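Local structure of beta-galacturonidase (6NCW) at residues A[431-436]-A[484-489]; A[469-474]-A[525-530]; A[533-538]-A[543-548]. The protein hydrolyses beta-galacturonides as a family 2 glycoside hydrolase that binds galacturonate, and may also act on beta-glucuronides. All coordinates share one frame; numbering follows the deposited sequence.

In the fold
All three contacts lie within the TIM-barrel region of the chain, on the same side of its centre. Contact 1 joins the loop after strand 425-428 to the start of helix 484-500, which also ties the others together: Glu484 OE2 lies 2.7 Å from Gly473 N of contact 2, and Glu484 OE1 lies 2.8 Å from Leu543 N of contact 3. Contacts 2 and 3 are bridged by a 2.6 Å salt bridge between Arg527 NH1 and Glu537 OE2. Tyr434 of contact 1 and Arg525 and Asn530 of contact 2 bind galacturonate. Contact 3 stands further back, with the Ile534 side chain about 13 Å from a bound glycerol.

Contact 1: A[431-436]-A[484-489]; sequences PKWYHD and EEYQVQ
Tyr486 and Trp433 meet through matching first torsions: the CG of Tyr486 lies anti to its backbone N (chi1 -177°), and the CG of Trp433 takes the same setting (chi1 -174°), which swings the indole toward the phenol. The contact belongs to the TIM barrel, where the loop after strand 425-428 meets the first turns of helix 484-500. Tyr486 OH donates a short 2.5 Å hydrogen bond to Lys432 O, reaching a lone pair in the carbonyl plane at a C=O...donor angle of 139°. The carbonyl lies at the edge of the phenol ring, near its plane. Beside this bond, Trp433 CE3 comes within 3.9 Å of Tyr486 CE1, which sits at the edge of the indole. The indole also touches Lys532, a galacturonate-binding residue, and packs edge-to-face with Phe522 of a neighbouring subunit. Lys432 CB lies 3.9 Å from Tyr486 OH, and its NZ, at the end of the bent chain, forms a salt bridge with Glu493; Asp436 OD1 pairs with Lys481. While donating to Lys432 O, the phenol oxygen also accepts a hydrogen bond from a water 2.9 Å from Tyr486 OH, and the same water donates to Asp436 OD1 at 3.1 Å.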
# COMPACT_ATOMS: atom_id res chain seq x y z
N PRO A 431 -23.24 13.48 9.45
CA PRO A 431 -24.19 12.57 8.80
C PRO A 431 -23.51 11.89 7.62
O PRO A 431 -22.70 12.51 6.91
CB PRO A 431 -25.33 13.48 8.33
CG PRO A 431 -24.60 14.84 8.12
CD PRO A 431 -23.65 14.89 9.28
N LYS A 432 -23.83 10.61 7.44
CA LYS A 432 -23.28 9.68 6.45
C LYS A 432 -21.90 9.19 6.87
O LYS A 432 -21.28 8.38 6.13
CB LYS A 432 -23.25 10.26 5.03
CG LYS A 432 -24.66 10.36 4.44
CD LYS A 432 -25.42 9.06 4.75
CE LYS A 432 -26.74 8.95 3.98
NZ LYS A 432 -26.50 8.80 2.51
N TRP A 433 -21.39 9.58 8.04
CA TRP A 433 -20.23 8.89 8.60
C TRP A 433 -20.58 8.29 9.95
O TRP A 433 -20.68 7.07 10.05
CB TRP A 433 -19.01 9.82 8.67
CG TRP A 433 -17.80 9.05 9.12
CD1 TRP A 433 -17.17 9.15 10.32
CD2 TRP A 433 -17.11 8.02 8.39
NE1 TRP A 433 -16.11 8.26 10.39
CE2 TRP A 433 -16.06 7.55 9.21
CE3 TRP A 433 -17.27 7.46 7.12
CZ2 TRP A 433 -15.17 6.55 8.81
CZ3 TRP A 433 -16.38 6.44 6.72
CH2 TRP A 433 -15.35 6.01 7.56
N TYR A 434 -20.79 9.09 10.99
CA TYR A 434 -21.17 8.58 12.30
C TYR A 434 -22.67 8.35 12.47
O TYR A 434 -23.06 7.73 13.46
CB TYR A 434 -20.69 9.55 13.39
CG TYR A 434 -19.20 9.61 13.59
CD1 TYR A 434 -18.45 8.44 13.73
CD2 TYR A 434 -18.52 10.83 13.63
CE1 TYR A 434 -17.06 8.48 13.91
CE2 TYR A 434 -17.14 10.88 13.80
CZ TYR A 434 -16.42 9.70 13.94
OH TYR A 434 -15.05 9.74 14.13
N HIS A 435 -23.52 8.85 11.56
CA HIS A 435 -24.97 8.68 11.62
C HIS A 435 -25.47 8.39 10.21
O HIS A 435 -25.19 9.16 9.29
CB HIS A 435 -25.69 9.95 12.12
CG HIS A 435 -25.11 10.51 13.38
ND1 HIS A 435 -25.25 9.90 14.61
CD2 HIS A 435 -24.37 11.63 13.60
CE1 HIS A 435 -24.64 10.62 15.53
NE2 HIS A 435 -24.09 11.67 14.94
N ASP A 436 -26.23 7.31 10.04
CA ASP A 436 -26.76 7.02 8.71
C ASP A 436 -28.14 7.66 8.58
O ASP A 436 -29.17 7.06 8.89
CB ASP A 436 -26.78 5.52 8.44
CG ASP A 436 -25.40 5.00 8.06
OD1 ASP A 436 -24.72 5.67 7.22
OD2 ASP A 436 -24.98 3.95 8.61
N GLU A 484 -11.80 4.66 -0.03
CA GLU A 484 -11.78 5.96 -0.68
C GLU A 484 -13.04 6.19 -1.50
O GLU A 484 -13.49 7.34 -1.61
CB GLU A 484 -10.54 6.07 -1.58
CG GLU A 484 -9.22 6.18 -0.81
CD GLU A 484 -8.04 6.51 -1.71
OE1 GLU A 484 -8.05 7.62 -2.31
OE2 GLU A 484 -7.11 5.66 -1.83
N GLU A 485 -13.61 5.14 -2.10
CA GLU A 485 -14.86 5.31 -2.85
C GLU A 485 -15.97 5.78 -1.94
O GLU A 485 -16.72 6.70 -2.30
CB GLU A 485 -15.26 4.01 -3.53
CG GLU A 485 -14.31 3.60 -4.61
CD GLU A 485 -13.29 2.56 -4.12
OE1 GLU A 485 -13.15 2.38 -2.88
OE2 GLU A 485 -12.65 1.93 -4.98
N TYR A 486 -16.12 5.18 -0.77
CA TYR A 486 -17.18 5.65 0.10
C TYR A 486 -16.96 7.11 0.48
O TYR A 486 -17.92 7.88 0.57
CB TYR A 486 -17.31 4.80 1.36
CG TYR A 486 -18.49 5.29 2.17
CD1 TYR A 486 -18.32 6.22 3.19
CD2 TYR A 486 -19.78 4.87 1.87
CE1 TYR A 486 -19.41 6.70 3.93
CE2 TYR A 486 -20.86 5.33 2.59
CZ TYR A 486 -20.67 6.24 3.63
OH TYR A 486 -21.77 6.70 4.33
N GLN A 487 -15.70 7.50 0.73
CA GLN A 487 -15.46 8.88 1.13
C GLN A 487 -15.86 9.84 0.02
O GLN A 487 -16.33 10.95 0.30
CB GLN A 487 -13.99 9.09 1.50
CG GLN A 487 -13.72 10.51 2.01
CD GLN A 487 -12.23 10.84 2.13
OE1 GLN A 487 -11.43 10.57 1.21
NE2 GLN A 487 -11.85 11.41 3.27
N VAL A 488 -15.66 9.43 -1.24
CA VAL A 488 -16.10 10.23 -2.37
C VAL A 488 -17.60 10.50 -2.27
O VAL A 488 -18.05 11.65 -2.37
CB VAL A 488 -15.75 9.52 -3.69
CG1 VAL A 488 -16.57 10.13 -4.87
CG2 VAL A 488 -14.27 9.60 -3.96
N GLN A 489 -18.39 9.44 -2.05
CA GLN A 489 -19.84 9.57 -2.00
C GLN A 489 -20.29 10.44 -0.84
O GLN A 489 -21.18 11.27 -0.98
CB GLN A 489 -20.50 8.19 -1.88
CG GLN A 489 -20.07 7.16 -2.92
CD GLN A 489 -20.57 5.73 -2.60
OE1 GLN A 489 -20.31 4.79 -3.36
NE2 GLN A 489 -21.29 5.57 -1.48
O HOH W 1 -23.95 4.72 4.32

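Contact 2: A[469-474]-A[525-530]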
# COMPACT_ATOMS: atom_id res chain seq x y z
N GLY A 469 -14.14 9.39 6.95
CA GLY A 469 -12.85 8.70 6.96
C GLY A 469 -12.58 8.01 5.63
O GLY A 469 -13.48 7.66 4.88
N ALA A 470 -11.29 7.82 5.36
CA ALA A 470 -10.83 6.98 4.26
C ALA A 470 -9.37 6.66 4.51
O ALA A 470 -8.56 7.57 4.72
CB ALA A 470 -10.99 7.67 2.91
N ILE A 471 -9.02 5.38 4.48
CA ILE A 471 -7.62 4.98 4.57
C ILE A 471 -7.06 5.01 3.15
O ILE A 471 -7.53 4.27 2.29
CB ILE A 471 -7.46 3.59 5.20
CG1 ILE A 471 -8.03 3.58 6.63
CG2 ILE A 471 -5.98 3.19 5.19
CD1 ILE A 471 -8.33 2.15 7.17
N TYR A 472 -6.08 5.89 2.91
CA TYR A 472 -5.50 6.05 1.58
C TYR A 472 -5.00 4.72 1.08
O TYR A 472 -4.23 4.04 1.75
CB TYR A 472 -4.34 7.08 1.60
CG TYR A 472 -3.65 7.25 0.25
CD1 TYR A 472 -2.41 6.66 -0.01
CD2 TYR A 472 -4.23 7.99 -0.77
CE1 TYR A 472 -1.78 6.80 -1.23
CE2 TYR A 472 -3.60 8.14 -2.00
CZ TYR A 472 -2.37 7.55 -2.22
OH TYR A 472 -1.75 7.71 -3.45
N GLY A 473 -5.45 4.35 -0.12
CA GLY A 473 -5.07 3.11 -0.73
C GLY A 473 -6.07 1.98 -0.52
O GLY A 473 -6.02 1.00 -1.27
N TYR A 474 -6.96 2.07 0.46
CA TYR A 474 -7.98 1.04 0.62
C TYR A 474 -9.16 1.36 -0.30
O TYR A 474 -9.88 2.35 -0.08
CB TYR A 474 -8.46 0.92 2.06
CG TYR A 474 -9.34 -0.31 2.19
CD1 TYR A 474 -8.83 -1.55 1.88
CD2 TYR A 474 -10.69 -0.21 2.55
CE1 TYR A 474 -9.60 -2.67 1.95
CE2 TYR A 474 -11.48 -1.34 2.62
CZ TYR A 474 -10.92 -2.58 2.33
OH TYR A 474 -11.66 -3.73 2.38
N ARG A 525 -9.66 4.83 15.67
CA ARG A 525 -8.77 5.62 14.82
C ARG A 525 -7.79 4.69 14.13
O ARG A 525 -6.66 4.49 14.61
CB ARG A 525 -8.04 6.69 15.63
CG ARG A 525 -8.92 7.80 16.16
CD ARG A 525 -9.43 8.65 15.02
NE ARG A 525 -10.29 9.75 15.46
CZ ARG A 525 -11.62 9.69 15.50
NH1 ARG A 525 -12.24 8.57 15.13
NH2 ARG A 525 -12.33 10.75 15.90
N PRO A 526 -8.17 4.11 12.98
CA PRO A 526 -7.25 3.24 12.24
C PRO A 526 -5.87 3.88 12.10
O PRO A 526 -5.74 5.08 11.86
CB PRO A 526 -7.93 3.09 10.87
CG PRO A 526 -9.39 3.28 11.15
CD PRO A 526 -9.46 4.28 12.30
N ARG A 527 -4.83 3.05 12.28
CA ARG A 527 -3.43 3.46 12.20
C ARG A 527 -3.03 4.44 13.29
O ARG A 527 -1.98 5.09 13.17
CB ARG A 527 -3.10 4.07 10.82
CG ARG A 527 -3.71 3.35 9.60
CD ARG A 527 -3.17 3.98 8.32
NE ARG A 527 -3.72 5.32 8.16
CZ ARG A 527 -3.05 6.34 7.65
NH1 ARG A 527 -1.80 6.19 7.23
NH2 ARG A 527 -3.64 7.53 7.57
N THR A 528 -3.82 4.57 14.36
CA THR A 528 -3.65 5.64 15.36
C THR A 528 -3.49 6.98 14.64
O THR A 528 -2.56 7.77 14.88
CB THR A 528 -2.47 5.34 16.31
OG1 THR A 528 -2.67 4.06 16.91
CG2 THR A 528 -2.38 6.36 17.45
N MET A 529 -4.40 7.20 13.69
CA MET A 529 -4.50 8.41 12.89
C MET A 529 -5.96 8.79 12.84
O MET A 529 -6.83 7.91 12.89
CB MET A 529 -4.00 8.23 11.45
CG MET A 529 -2.57 7.78 11.29
SD MET A 529 -1.33 9.04 11.66
CE MET A 529 -1.50 10.12 10.24
N ASN A 530 -6.24 10.09 12.73
CA ASN A 530 -7.54 10.55 12.25
C ASN A 530 -7.45 10.54 10.73
O ASN A 530 -6.58 11.22 10.16
CB ASN A 530 -7.87 11.94 12.80
CG ASN A 530 -9.30 12.41 12.43
OD1 ASN A 530 -9.63 12.55 11.25
ND2 ASN A 530 -10.12 12.68 13.43
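Ile471 is set across two neighbouring side chains, its CD1 branch meeting the Pro526 ring and its CG2 branch lying beside Arg527. Pro526 turns its CB toward the loop that carries Ile471, and CB is the atom touched, 3.8 Å from Ile471 CD1. The isoleucine reaches it with CG1 anti to the carbonyl carbon (chi1 -60°) and a nearly extended second torsion (chi2 161°): its CB bond is not aimed at the proline, but the end of the side chain comes nearer, and the two side chains cross obliquely. On the other branch, Ile471 CG2 is 4.3 Å from Arg527 CD, a looser approach along the aliphatic part of the arginine. The Arg527 chain is straight at first and then bends at chi3 (-70°), turning its guanidinium back over Met529, whose CG lies 3.8 Å above one face, offset toward the rim. The charged end is held by Glu537 and Asp514 through salt bridges and by Asn531 through a hydrogen bond, which fixes the group with CD beside Ile471 CG2.

Each side of the contact is a tight turn in a loop of the TIM-barrel domain. Ile471 opens a type II beta turn, closed by a 2.9 Å hydrogen bond from Tyr474 N to Ile471 O, with Gly473 at a positive phi. Opposite it, Met529 N bonds to Pro526 O at 3.1 Å, with Arg527 and Thr528 both in left-handed backbone conformations. Arg525 and Asn530, on either side of this second turn, bind galacturonate, and both engage Asp131, another residue of that site. The turns also lie at a subunit interface: Pro526 packs on Pro526 of a neighbouring subunit, and Ile471 on Arg527 of that same subunit.

Contact 3: A[533-538]-A[543-548]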
# COMPACT_ATOMS: atom_id res chain seq x y z
N GLY A 533 -8.67 13.09 6.42
CA GLY A 533 -8.05 14.00 5.48
C GLY A 533 -8.59 13.79 4.08
O GLY A 533 -8.96 12.68 3.68
N ILE A 534 -8.69 14.89 3.34
CA ILE A 534 -8.85 14.83 1.90
C ILE A 534 -7.52 14.51 1.21
O ILE A 534 -7.51 14.02 0.08
CB ILE A 534 -9.47 16.16 1.42
CG1 ILE A 534 -10.85 16.40 2.10
CG2 ILE A 534 -9.52 16.24 -0.12
CD1 ILE A 534 -11.91 15.26 1.95
N VAL A 535 -6.39 14.80 1.86
CA VAL A 535 -5.09 14.26 1.47
C VAL A 535 -4.61 13.42 2.65
O VAL A 535 -5.07 13.63 3.77
CB VAL A 535 -4.06 15.35 1.09
CG1 VAL A 535 -4.56 16.20 -0.08
CG2 VAL A 535 -3.67 16.26 2.31
N ASP A 536 -3.74 12.43 2.40
CA ASP A 536 -3.25 11.65 3.52
C ASP A 536 -2.12 12.40 4.24
O ASP A 536 -1.81 13.56 3.93
CB ASP A 536 -2.84 10.24 3.08
CG ASP A 536 -1.49 10.15 2.39
OD1 ASP A 536 -0.88 11.17 1.98
OD2 ASP A 536 -1.02 9.00 2.25
N GLU A 537 -1.51 11.77 5.25
CA GLU A 537 -0.52 12.50 6.04
C GLU A 537 0.67 12.89 5.19
O GLU A 537 1.34 13.87 5.50
CB GLU A 537 -0.07 11.70 7.28
CG GLU A 537 0.67 10.37 7.00
CD GLU A 537 -0.29 9.19 6.80
OE1 GLU A 537 -1.44 9.42 6.36
OE2 GLU A 537 0.10 8.03 7.09
N TYR A 538 0.93 12.19 4.08
CA TYR A 538 2.00 12.57 3.17
C TYR A 538 1.52 13.48 2.06
O TYR A 538 2.23 13.65 1.08
CB TYR A 538 2.69 11.33 2.62
CG TYR A 538 3.34 10.52 3.72
CD1 TYR A 538 4.51 10.97 4.32
CD2 TYR A 538 2.79 9.32 4.16
CE1 TYR A 538 5.11 10.24 5.35
CE2 TYR A 538 3.38 8.58 5.19
CZ TYR A 538 4.56 9.07 5.78
OH TYR A 538 5.18 8.39 6.80
N LEU A 543 -9.19 9.90 -3.39
CA LEU A 543 -10.14 10.04 -4.49
C LEU A 543 -11.08 11.23 -4.26
O LEU A 543 -11.35 12.01 -5.18
CB LEU A 543 -10.95 8.76 -4.70
CG LEU A 543 -10.22 7.47 -5.12
CD1 LEU A 543 -11.21 6.30 -5.21
CD2 LEU A 543 -9.54 7.66 -6.47
N ALA A 544 -11.56 11.41 -3.02
CA ALA A 544 -12.45 12.51 -2.68
C ALA A 544 -11.85 13.89 -2.97
O ALA A 544 -12.58 14.88 -2.95
CB ALA A 544 -12.83 12.45 -1.20
N TYR A 545 -10.55 13.98 -3.25
CA TYR A 545 -9.95 15.28 -3.54
C TYR A 545 -10.62 15.92 -4.75
O TYR A 545 -10.89 17.13 -4.76
CB TYR A 545 -8.45 15.09 -3.74
CG TYR A 545 -7.59 16.30 -4.01
CD1 TYR A 545 -7.61 16.95 -5.24
CD2 TYR A 545 -6.67 16.74 -3.06
CE1 TYR A 545 -6.78 18.02 -5.50
CE2 TYR A 545 -5.83 17.79 -3.31
CZ TYR A 545 -5.90 18.43 -4.52
OH TYR A 545 -5.06 19.49 -4.75
N GLU A 546 -10.94 15.11 -5.77
CA GLU A 546 -11.54 15.67 -6.98
C GLU A 546 -13.00 16.07 -6.75
O GLU A 546 -13.50 16.97 -7.42
CB GLU A 546 -11.43 14.67 -8.13
CG GLU A 546 -9.99 14.43 -8.58
CD GLU A 546 -9.30 15.73 -9.03
OE1 GLU A 546 -8.15 16.00 -8.59
OE2 GLU A 546 -9.93 16.49 -9.80
N VAL A 547 -13.68 15.43 -5.80
CA VAL A 547 -15.05 15.78 -5.45
C VAL A 547 -15.09 17.14 -4.75
O VAL A 547 -15.97 17.97 -5.02
CB VAL A 547 -15.67 14.67 -4.58
CG1 VAL A 547 -16.76 15.22 -3.68
CG2 VAL A 547 -16.25 13.59 -5.47
N VAL A 548 -14.17 17.36 -3.80
CA VAL A 548 -14.11 18.65 -3.11
C VAL A 548 -13.73 19.76 -4.08
O VAL A 548 -14.32 20.84 -4.06
CB VAL A 548 -13.12 18.57 -1.92
CG1 VAL A 548 -12.92 19.95 -1.34
CG2 VAL A 548 -13.65 17.62 -0.82
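Two donors grip the carbonyl O of Gly533, the residue just before the Ile534 that packs on Tyr545: Lys542 NZ and Gln487 NE2 both bond to it. From this fixed point the chain presents two apolar side chains to segment 543-548, and no hydrogen bond crosses between the two segments. Ile534 points at the helix and uses both branches. With CG2 anti to the backbone N, this methyl settles against the helix backbone, 3.6 Å from Tyr545 CA, and also reaches Tyr545 CB at 3.9 Å. A chi2 of -54° bends the other branch, bringing Ile534 CD1 tip to tip with Val548 CG2 at 4.0 Å and within 4.3 Å of Ala544 CB. Val535 runs alongside the tyrosine, pointing the same way, and its CG1 approaches the edge of the phenol near the ring plane, 3.7 Å from Tyr545 CD2. The far end of the ring is held by a hydrogen bond between Tyr545 OH and Asp302. In the TIM-barrel domain these residues pack between the barrel strands and helix 544-553: Ile534 and Val548 both rest on Phe275 of strand 268-276 and Ile509 of strand 504-509, while Ile534 also touches Leu491 and Ala544 touches Gln487, both on the adjoining helix 484-500.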